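Putative cell surface protein, similar to internalin proteins (Listeria monocytogenes EGD-e, PDB 5KZS) is of unknown function but, as a leucine-rich-repeat relative of the internalins, probably mediates protein-protein contacts at the listerial cell surface. Local coordinates at residues E56-N60 and D61-L65; M156-T159 and S160-P164; I251-Q254 and G255-C258; S307-P311 and G312-F316. All blocks are in the same frame, centred on the assembly; numbering follows the deposited sequence.

Contact 1 of 4, residues E56-N60 and D61-L65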
loop_
_atom_site.group_PDB
_atom_site.type_symbol
_atom_site.label_atom_id
_atom_site.label_comp_id
_atom_site.label_asym_id
_atom_site.label_seq_id
_atom_site.Cartn_x
_atom_site.Cartn_y
_atom_site.Cartn_z
ATOM N N GLU A 56 5.539 -23.300 -10.498
ATOM C CA GLU A 56 4.256 -23.119 -9.817
ATOM C C GLU A 56 3.689 -24.364 -9.114
ATOM O O GLU A 56 2.634 -24.280 -8.492
ATOM C CB GLU A 56 3.225 -22.511 -10.783
ATOM C CG GLU A 56 3.675 -21.168 -11.379
ATOM C CD GLU A 56 2.571 -20.129 -11.528
ATOM O OE1 GLU A 56 1.435 -20.368 -11.067
ATOM O OE2 GLU A 56 2.848 -19.051 -12.099
ATOM N N THR A 57 4.384 -25.498 -9.201
ATOM C CA THR A 57 3.992 -26.708 -8.464
ATOM C C THR A 57 4.468 -26.716 -7.009
ATOM O O THR A 57 4.005 -27.561 -6.235
ATOM C CB THR A 57 4.516 -27.998 -9.135
ATOM O OG1 THR A 57 5.953 -27.966 -9.191
ATOM C CG2 THR A 57 3.914 -28.174 -10.542
ATOM N N ILE A 58 5.379 -25.798 -6.645
ATOM C CA ILE A 58 5.891 -25.703 -5.271
ATOM C C ILE A 58 4.718 -25.322 -4.383
ATOM O O ILE A 58 3.970 -24.399 -4.715
ATOM C CB ILE A 58 7.028 -24.653 -5.110
ATOM C CG1 ILE A 58 8.240 -25.014 -5.976
ATOM C CG2 ILE A 58 7.492 -24.562 -3.656
ATOM C CD1 ILE A 58 9.322 -23.949 -6.028
ATOM N N THR A 59 4.547 -26.061 -3.288
ATOM C CA THR A 59 3.534 -25.794 -2.257
ATOM C C THR A 59 4.213 -25.346 -0.969
ATOM O O THR A 59 5.446 -25.346 -0.884
ATOM C CB THR A 59 2.732 -27.067 -1.952
ATOM O OG1 THR A 59 3.639 -28.100 -1.541
ATOM C CG2 THR A 59 1.959 -27.535 -3.180
ATOM N N ASN A 60 3.401 -24.984 0.027
ATOM C CA ASN A 60 3.887 -24.655 1.382
ATOM C C ASN A 60 4.687 -25.808 1.980
ATOM O O ASN A 60 5.693 -25.592 2.667
ATOM C CB ASN A 60 2.729 -24.380 2.354
ATOM C CG ASN A 60 1.835 -23.223 1.931
ATOM O OD1 ASN A 60 2.253 -22.297 1.226
ATOM N ND2 ASN A 60 0.586 -23.279 2.363
ATOM N N ASP A 61 4.210 -27.028 1.731
ATOM C CA ASP A 61 4.878 -28.234 2.199
ATOM C C ASP A 61 6.205 -28.471 1.459
ATOM O O ASP A 61 7.244 -28.610 2.099
ATOM C CB ASP A 61 3.926 -29.438 2.113
ATOM C CG ASP A 61 2.758 -29.358 3.138
ATOM O OD1 ASP A 61 2.619 -28.342 3.866
ATOM O OD2 ASP A 61 1.963 -30.325 3.214
ATOM N N SER A 62 6.188 -28.465 0.125
ATOM C CA SER A 62 7.430 -28.614 -0.656
ATOM C C SER A 62 8.491 -27.598 -0.219
ATOM O O SER A 62 9.644 -27.957 0.014
ATOM C CB SER A 62 7.188 -28.437 -2.166
ATOM O OG SER A 62 5.976 -29.025 -2.610
HETATM N N MSE A 63 8.085 -26.334 -0.084
HETATM C CA MSE A 63 9.019 -25.249 0.240
HETATM C C MSE A 63 9.672 -25.406 1.597
HETATM O O MSE A 63 10.766 -24.879 1.823
HETATM C CB MSE A 63 8.271 -23.924 0.124
HETATM C CG MSE A 63 9.153 -22.672 0.165
HETATM SE SE MSE A 63 10.138 -22.410 -1.528
HETATM C CE MSE A 63 8.813 -21.189 -2.321
ATOM N N GLN A 64 9.019 -26.133 2.511
ATOM C CA GLN A 64 9.641 -26.492 3.806
ATOM C C GLN A 64 10.870 -27.375 3.679
ATOM O O GLN A 64 11.717 -27.372 4.569
ATOM C CB GLN A 64 8.656 -27.170 4.763
ATOM C CG GLN A 64 7.764 -26.204 5.500
ATOM C CD GLN A 64 6.789 -26.926 6.391
ATOM O OE1 GLN A 64 5.582 -26.874 6.164
ATOM N NE2 GLN A 64 7.304 -27.625 7.399
ATOM N N LEU A 65 10.985 -28.103 2.575
ATOM C CA LEU A 65 12.132 -28.988 2.374
ATOM C C LEU A 65 13.453 -28.205 2.406
ATOM O O LEU A 65 14.505 -28.789 2.631
ATOM C CB LEU A 65 11.983 -29.805 1.080
ATOM C CG LEU A 65 10.728 -30.690 0.966
ATOM C CD1 LEU A 65 10.500 -31.159 -0.465
ATOM C CD2 LEU A 65 10.796 -31.856 1.924
#
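D61 meets T59 through its CB, which lies 3.9 Å from T59 OG1 on the side where the threonine hydroxyl projects toward the incoming helical turn. The next residue, S62, makes the polar side-chain link of the contact: its OG is 2.7 Å from T59 OG1, a hydrogen bond in which either hydroxyl could be the donor. T59 reaches it because OG1 is tucked between its own backbone N and carbonyl carbon (chi1 57°), while CG2 is turned off beside the N. S62 CB also approaches I58 CG2, at 4.2 Å, so this serine bridges a polar and an apolar neighbour.

The chain here leaves strand 50-53, an outermost strand of the parallel sheet of the leucine-rich-repeat domain, and enters the short helix 60-64. M63 N donates to T59 O over 2.9 Å, nearly straight (162°), a bond four residues back. The selenomethionine side chain then leaves on the apolar side and bends at its second and third torsions, laying its end obliquely across I58: the terminal CE is 3.9 Å and SE 4.0 Å from I58 CG2. Both side chains also rest on F53, and L86 covers M63 from a nearby loop. Last comes Q64, whose N makes a long, weak bond of 3.4 Å to N60 O, bent to 138°, while its CG approaches the same oxygen at 3.6 Å; the N60 side chain itself leads away from the turn, and its OD1 accepts hydrogen bonds from T87 N and E88 N.

Contact 2 of 4, residues M156-T159 and S160-P164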
loop_
_atom_site.group_PDB
_atom_site.type_symbol
_atom_site.label_atom_id
_atom_site.label_comp_id
_atom_site.label_asym_id
_atom_site.label_seq_id
_atom_site.Cartn_x
_atom_site.Cartn_y
_atom_site.Cartn_z
HETATM N N MSE A 156 -3.396 -5.675 -1.861
HETATM C CA MSE A 156 -3.665 -6.955 -1.188
HETATM C C MSE A 156 -5.073 -7.092 -0.650
HETATM O O MSE A 156 -5.353 -8.062 0.021
HETATM C CB MSE A 156 -2.663 -7.146 -0.043
HETATM C CG MSE A 156 -1.220 -7.009 -0.485
HETATM SE SE MSE A 156 -0.022 -7.702 0.913
HETATM C CE MSE A 156 -0.238 -9.634 0.635
HETATM N N MSE A 157 -5.974 -6.158 -0.949
HETATM C CA MSE A 157 -7.332 -6.149 -0.362
HETATM C C MSE A 157 -7.326 -6.048 1.149
HETATM O O MSE A 157 -8.186 -6.606 1.810
HETATM C CB MSE A 157 -8.183 -7.331 -0.821
HETATM C CG MSE A 157 -8.180 -7.413 -2.332
HETATM SE SE MSE A 157 -9.623 -8.611 -2.928
HETATM C CE MSE A 157 -9.262 -8.450 -4.863
ATOM N N ILE A 158 -6.365 -5.301 1.689
ATOM C CA ILE A 158 -6.240 -5.049 3.125
ATOM C C ILE A 158 -7.359 -4.137 3.642
ATOM O O ILE A 158 -7.660 -3.116 3.025
ATOM C CB ILE A 158 -4.838 -4.453 3.462
ATOM C CG1 ILE A 158 -3.799 -5.581 3.504
ATOM C CG2 ILE A 158 -4.818 -3.684 4.788
ATOM C CD1 ILE A 158 -2.361 -5.111 3.454
ATOM N N THR A 159 -7.958 -4.514 4.779
ATOM C CA THR A 159 -8.945 -3.673 5.486
ATOM C C THR A 159 -8.382 -3.215 6.838
ATOM O O THR A 159 -7.350 -3.731 7.287
ATOM C CB THR A 159 -10.314 -4.384 5.639
ATOM O OG1 THR A 159 -10.136 -5.736 6.060
ATOM C CG2 THR A 159 -11.060 -4.385 4.304
ATOM N N SER A 160 -9.052 -2.243 7.465
ATOM C CA SER A 160 -8.558 -1.562 8.682
ATOM C C SER A 160 -8.327 -2.516 9.846
ATOM O O SER A 160 -7.369 -2.345 10.603
ATOM C CB SER A 160 -9.528 -0.460 9.116
ATOM O OG SER A 160 -9.803 0.429 8.037
ATOM N N ASP A 161 -9.216 -3.506 9.973
ATOM C CA ASP A 161 -9.066 -4.632 10.924
ATOM C C ASP A 161 -7.809 -5.509 10.717
ATOM O O ASP A 161 -7.383 -6.178 11.654
ATOM C CB ASP A 161 -10.336 -5.518 10.948
ATOM C CG ASP A 161 -10.789 -5.947 9.553
ATOM O OD1 ASP A 161 -11.206 -5.054 8.760
ATOM O OD2 ASP A 161 -10.724 -7.159 9.244
ATOM N N ASP A 162 -7.225 -5.509 9.512
ATOM C CA ASP A 162 -5.955 -6.212 9.236
ATOM C C ASP A 162 -4.698 -5.496 9.738
ATOM O O ASP A 162 -3.641 -6.110 9.824
ATOM C CB ASP A 162 -5.781 -6.483 7.731
ATOM C CG ASP A 162 -6.895 -7.360 7.135
ATOM O OD1 ASP A 162 -7.539 -8.130 7.876
ATOM O OD2 ASP A 162 -7.123 -7.283 5.904
ATOM N N VAL A 163 -4.798 -4.212 10.064
ATOM C CA VAL A 163 -3.630 -3.420 10.436
ATOM C C VAL A 163 -3.547 -3.173 11.940
ATOM O O VAL A 163 -4.376 -2.461 12.480
ATOM C CB VAL A 163 -3.670 -2.062 9.732
ATOM C CG1 VAL A 163 -2.371 -1.290 9.974
ATOM C CG2 VAL A 163 -3.927 -2.263 8.239
ATOM N N PRO A 164 -2.530 -3.744 12.618
ATOM C CA PRO A 164 -2.353 -3.544 14.061
ATOM C C PRO A 164 -1.525 -2.292 14.347
ATOM O O PRO A 164 -0.844 -1.785 13.439
ATOM C CB PRO A 164 -1.552 -4.777 14.461
ATOM C CG PRO A 164 -0.665 -4.999 13.286
ATOM C CD PRO A 164 -1.453 -4.593 12.069
#
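T159 and D162 are joined by two hydrogen bonds running in opposite senses. T159 N donates to D162 OD2 over 3.1 Å, almost perfectly straight at 176°, although the carboxylate oxygen is met from above its plane and not within it. In return D162 N donates to T159 O over 2.9 Å; this bond is bent (144°) and its donor lies above the carbonyl plane, at the start of the 3-10 segment 160-162. A third bond lies purely between side chains: T159 OG1 donates to D161 OD1, 3.0 Å away, again from above the carboxylate plane. The two side chains lie alongside each other, pointing the same way, and the D161 carboxylate is brought there by a chi1 of 51°, with CG held between its backbone N and carbonyl carbon. T159 thus uses its N, O and OG1 together to fix the start of the turn.

The apolar part is smaller. I158 CG2 touches V163 CG2 at 3.8 Å, the two side chains crossing at about a right angle, and I158 CG2 is 4.2 Å from D162 CB.

The turn belongs to the connection between the parallel strands 150-152 and 174-176 of the leucine-rich-repeat sheet. N180 OD1 accepts hydrogen bonds from M156 N and I158 N, a role familiar for the asparagine of such repeats. S160 OG is hydrogen-bonded to N184 O and T183 OG1, while I158 packs against L135 of strand 134-135 and L182.

Contact 3 of 4, residues I251-Q254 and G255-C258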
loop_
_atom_site.group_PDB
_atom_site.type_symbol
_atom_site.label_atom_id
_atom_site.label_comp_id
_atom_site.label_asym_id
_atom_site.label_seq_id
_atom_site.Cartn_x
_atom_site.Cartn_y
_atom_site.Cartn_z
ATOM N N ILE A 251 -30.332 22.617 0.727
ATOM C CA ILE A 251 -31.574 23.200 0.242
ATOM C C ILE A 251 -31.434 24.732 0.397
ATOM O O ILE A 251 -31.104 25.228 1.482
ATOM C CB ILE A 251 -32.804 22.634 1.002
ATOM C CG1 ILE A 251 -32.918 21.111 0.797
ATOM C CG2 ILE A 251 -34.088 23.302 0.531
ATOM C CD1 ILE A 251 -33.788 20.387 1.810
ATOM N N ILE A 252 -31.642 25.466 -0.698
ATOM C CA ILE A 252 -31.602 26.938 -0.688
ATOM C C ILE A 252 -32.860 27.493 -1.332
ATOM O O ILE A 252 -33.524 26.808 -2.118
ATOM C CB ILE A 252 -30.374 27.526 -1.435
ATOM C CG1 ILE A 252 -30.255 26.952 -2.855
ATOM C CG2 ILE A 252 -29.093 27.302 -0.638
ATOM C CD1 ILE A 252 -29.456 27.828 -3.793
ATOM N N LYS A 253 -33.168 28.743 -1.003
ATOM C CA LYS A 253 -34.296 29.440 -1.605
ATOM C C LYS A 253 -33.804 30.149 -2.866
ATOM O O LYS A 253 -32.706 30.720 -2.892
ATOM C CB LYS A 253 -34.954 30.393 -0.597
ATOM C CG LYS A 253 -35.257 29.681 0.726
ATOM C CD LYS A 253 -36.387 30.300 1.555
ATOM C CE LYS A 253 -36.664 29.435 2.789
ATOM N NZ LYS A 253 -37.943 29.749 3.487
ATOM N N GLN A 254 -34.619 30.065 -3.917
ATOM C CA GLN A 254 -34.346 30.687 -5.209
ATOM C C GLN A 254 -33.777 32.099 -5.058
ATOM O O GLN A 254 -34.300 32.912 -4.295
ATOM C CB GLN A 254 -35.634 30.749 -6.038
ATOM C CG GLN A 254 -35.416 30.547 -7.524
ATOM C CD GLN A 254 -36.465 31.231 -8.389
ATOM O OE1 GLN A 254 -36.117 31.884 -9.376
ATOM N NE2 GLN A 254 -37.753 31.067 -8.045
ATOM N N GLY A 255 -32.698 32.383 -5.778
ATOM C CA GLY A 255 -32.029 33.678 -5.694
ATOM C C GLY A 255 -30.863 33.752 -4.717
ATOM O O GLY A 255 -30.141 34.757 -4.707
ATOM N N GLU A 256 -30.673 32.721 -3.883
ATOM C CA GLU A 256 -29.552 32.698 -2.928
ATOM C C GLU A 256 -28.326 32.023 -3.543
ATOM O O GLU A 256 -28.449 31.214 -4.462
ATOM C CB GLU A 256 -29.927 31.976 -1.631
ATOM C CG GLU A 256 -30.817 32.763 -0.689
ATOM C CD GLU A 256 -31.266 31.955 0.527
ATOM O OE1 GLU A 256 -30.731 30.856 0.799
ATOM O OE2 GLU A 256 -32.181 32.418 1.230
ATOM N N THR A 257 -27.159 32.382 -3.014
ATOM C CA THR A 257 -25.914 31.714 -3.317
ATOM C C THR A 257 -25.777 30.408 -2.518
ATOM O O THR A 257 -26.511 30.169 -1.555
ATOM C CB THR A 257 -24.702 32.633 -3.034
ATOM O OG1 THR A 257 -24.796 33.200 -1.725
ATOM C CG2 THR A 257 -24.618 33.761 -4.074
ATOM N N CYS A 258 -24.848 29.556 -2.939
ATOM C CA CYS A 258 -24.545 28.319 -2.221
ATOM C C CYS A 258 -23.099 28.333 -1.739
ATOM O O CYS A 258 -22.180 28.525 -2.535
ATOM C CB CYS A 258 -24.770 27.090 -3.102
ATOM S SG CYS A 258 -24.373 25.545 -2.245
#
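A type II beta turn from K253 to E256 ends strand 243-252 and sends the chain toward strand 258-261, these being the two outermost strands of the mixed sheet in the beta-rich C-terminal part of the protein. The evidence is in the corner residues: Q254 has phi and psi near -42° and 132°, and G255 a positive phi of 94° with psi close to zero. A side chain at G255 would press against the preceding carbonyl oxygen, Q254 O, so the position calls for glycine. E256 N closes the turn by donating to K253 O over 3.0 Å, in the carbonyl plane.

The E256 side chain doubles back over the turn, extended beyond CG. Its CB passes 3.3 Å from K253 O, and its OE2 comes to 3.9 Å from K253 CB. The K253 and E256 side chains run side by side in the same direction, yet K253 NZ stays 6.7 Å from E256 OE2, so any attraction between the charges is probably weak.

On the buried side I252 slides past E256 in the opposite direction. I252 is also covered by L337 and V339 of strand 331-339, and E256 O accepts a hydrogen bond from T306 OG1. Because I252 CG1 sits between backbone N and carbonyl carbon, the branch projects toward the returning chain, and I252 CD1 lies 3.6 Å from E256 O.

Contact 4 of 4, residues S307-P311 and G312-F316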
loop_
_atom_site.group_PDB
_atom_site.type_symbol
_atom_site.label_atom_id
_atom_site.label_comp_id
_atom_site.label_asym_id
_atom_site.label_seq_id
_atom_site.Cartn_x
_atom_site.Cartn_y
_atom_site.Cartn_z
ATOM N N SER A 307 -27.469 32.023 -7.776
ATOM C CA SER A 307 -28.620 32.918 -7.657
ATOM C C SER A 307 -29.502 33.067 -8.900
ATOM O O SER A 307 -30.564 33.666 -8.807
ATOM C CB SER A 307 -28.171 34.310 -7.183
ATOM O OG SER A 307 -27.405 34.990 -8.153
ATOM N N GLU A 308 -29.087 32.545 -10.052
ATOM C CA GLU A 308 -29.877 32.687 -11.279
ATOM C C GLU A 308 -30.726 31.457 -11.608
ATOM O O GLU A 308 -31.445 31.451 -12.599
ATOM C CB GLU A 308 -28.958 33.034 -12.457
ATOM C CG GLU A 308 -28.404 34.451 -12.396
ATOM C CD GLU A 308 -26.970 34.555 -12.907
ATOM O OE1 GLU A 308 -26.758 34.567 -14.142
ATOM O OE2 GLU A 308 -26.049 34.639 -12.060
ATOM N N LEU A 309 -30.686 30.440 -10.758
ATOM C CA LEU A 309 -31.288 29.145 -11.082
ATOM C C LEU A 309 -32.785 29.094 -10.760
ATOM O O LEU A 309 -33.212 29.556 -9.689
ATOM C CB LEU A 309 -30.583 28.031 -10.297
ATOM C CG LEU A 309 -29.062 27.948 -10.396
ATOM C CD1 LEU A 309 -28.531 27.012 -9.322
ATOM C CD2 LEU A 309 -28.655 27.493 -11.787
ATOM N N SER A 310 -33.567 28.504 -11.672
ATOM C CA SER A 310 -34.988 28.202 -11.413
ATOM C C SER A 310 -35.124 27.032 -10.426
ATOM O O SER A 310 -34.167 26.273 -10.236
ATOM C CB SER A 310 -35.768 27.920 -12.716
ATOM O OG SER A 310 -34.920 27.802 -13.847
ATOM N N PRO A 311 -36.305 26.889 -9.780
ATOM C CA PRO A 311 -36.501 25.794 -8.830
ATOM C C PRO A 311 -36.234 24.436 -9.453
ATOM O O PRO A 311 -36.663 24.182 -10.583
ATOM C CB PRO A 311 -37.976 25.921 -8.446
ATOM C CG PRO A 311 -38.270 27.366 -8.609
ATOM C CD PRO A 311 -37.488 27.769 -9.825
ATOM N N GLY A 312 -35.513 23.593 -8.722
ATOM C CA GLY A 312 -35.169 22.265 -9.204
ATOM C C GLY A 312 -34.123 21.548 -8.378
ATOM O O GLY A 312 -33.698 22.026 -7.316
ATOM N N VAL A 313 -33.715 20.392 -8.894
ATOM C CA VAL A 313 -32.772 19.501 -8.238
ATOM C C VAL A 313 -31.527 19.451 -9.116
ATOM O O VAL A 313 -31.593 19.031 -10.271
ATOM C CB VAL A 313 -33.414 18.113 -8.046
ATOM C CG1 VAL A 313 -32.375 17.056 -7.675
ATOM C CG2 VAL A 313 -34.523 18.202 -6.993
ATOM N N TYR A 314 -30.400 19.886 -8.555
ATOM C CA TYR A 314 -29.176 20.112 -9.311
ATOM C C TYR A 314 -28.008 19.272 -8.796
ATOM O O TYR A 314 -27.626 19.392 -7.629
ATOM C CB TYR A 314 -28.802 21.588 -9.213
ATOM C CG TYR A 314 -29.751 22.518 -9.932
ATOM C CD1 TYR A 314 -29.685 22.679 -11.320
ATOM C CD2 TYR A 314 -30.709 23.253 -9.231
ATOM C CE1 TYR A 314 -30.550 23.541 -11.987
ATOM C CE2 TYR A 314 -31.575 24.122 -9.891
ATOM C CZ TYR A 314 -31.492 24.263 -11.265
ATOM O OH TYR A 314 -32.344 25.118 -11.915
ATOM N N ASN A 315 -27.430 18.444 -9.667
ATOM C CA ASN A 315 -26.225 17.684 -9.322
ATOM C C ASN A 315 -25.011 18.581 -9.494
ATOM O O ASN A 315 -24.540 18.790 -10.611
ATOM C CB ASN A 315 -26.090 16.441 -10.199
ATOM C CG ASN A 315 -27.213 15.453 -9.978
ATOM O OD1 ASN A 315 -27.577 15.160 -8.841
ATOM N ND2 ASN A 315 -27.767 14.930 -11.063
ATOM N N PHE A 316 -24.511 19.118 -8.385
ATOM C CA PHE A 316 -23.376 20.046 -8.421
ATOM C C PHE A 316 -22.051 19.336 -8.248
ATOM O O PHE A 316 -22.000 18.199 -7.762
ATOM C CB PHE A 316 -23.521 21.145 -7.358
ATOM C CG PHE A 316 -24.159 22.401 -7.882
ATOM C CD1 PHE A 316 -25.546 22.511 -7.977
ATOM C CD2 PHE A 316 -23.372 23.468 -8.312
ATOM C CE1 PHE A 316 -26.133 23.661 -8.480
ATOM C CE2 PHE A 316 -23.952 24.618 -8.811
ATOM C CZ PHE A 316 -25.334 24.716 -8.895
#
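Y314 reaches back across the bend at P311-G312 to meet L309 and S310, and its side chain can be followed outward from CB. The first torsion, -68°, sets CG beside the backbone N and sends the ring toward the preceding loop. Over one ring face stands L309 CD1, 4.2 Å above the plane but offset toward the rim, so the methyl covers the border of the ring and not its centre. Further along, Y314 CE2 is 3.4 Å from S310 O, which lies at the ring edge and in its plane. Y314 CZ comes to 4.0 Å from L309 CB, the apolar touch nearest the tip. At the end, OH lies 3.8 Å from L309 CB and donates to S310 O over 2.7 Å; the donor meets the carbonyl at a C=O...O angle of 133° and is tilted 29° from its plane. The S310 O bond and the leucine on the face probably limit rotation of the ring.

Two residues on, F316 extends the apolar surface: L309 CD1 lies 4.0 Å from F316 CZ, at the ring edge and in its plane, the two side chains coming from opposite directions.

G312, Y314 and F316 also belong to the backbone ladder of strand 312-320, bonded to V339, L337 and W335 of the antiparallel strand 331-339. The Y314 ring makes an edge-to-face contact with Y283 of strand 279-283, on the other flank of 312-320, and touches V339.

In the fold
The four contacts come in series along an elongated chain. Contact 1 follows strand 50-53, at one end of the parallel leucine-rich-repeat sheet, and contact 2 lies in a connection further along that sheet, their centres 27 Å apart. Contacts 3 and 4 belong to the mixed sheet of the C-terminal part, with centres about 67 and 64 Å from contact 1 and on the far side of the chain's centre. These two are neighbours, centres 8 Å apart: Q254 CG packs 3.2 Å from L309 O, and strand 331-339 runs between strands 243-252 and 312-320. The contacts thus sample the repeat sheet and the distal end of this probable surface-recognition protein.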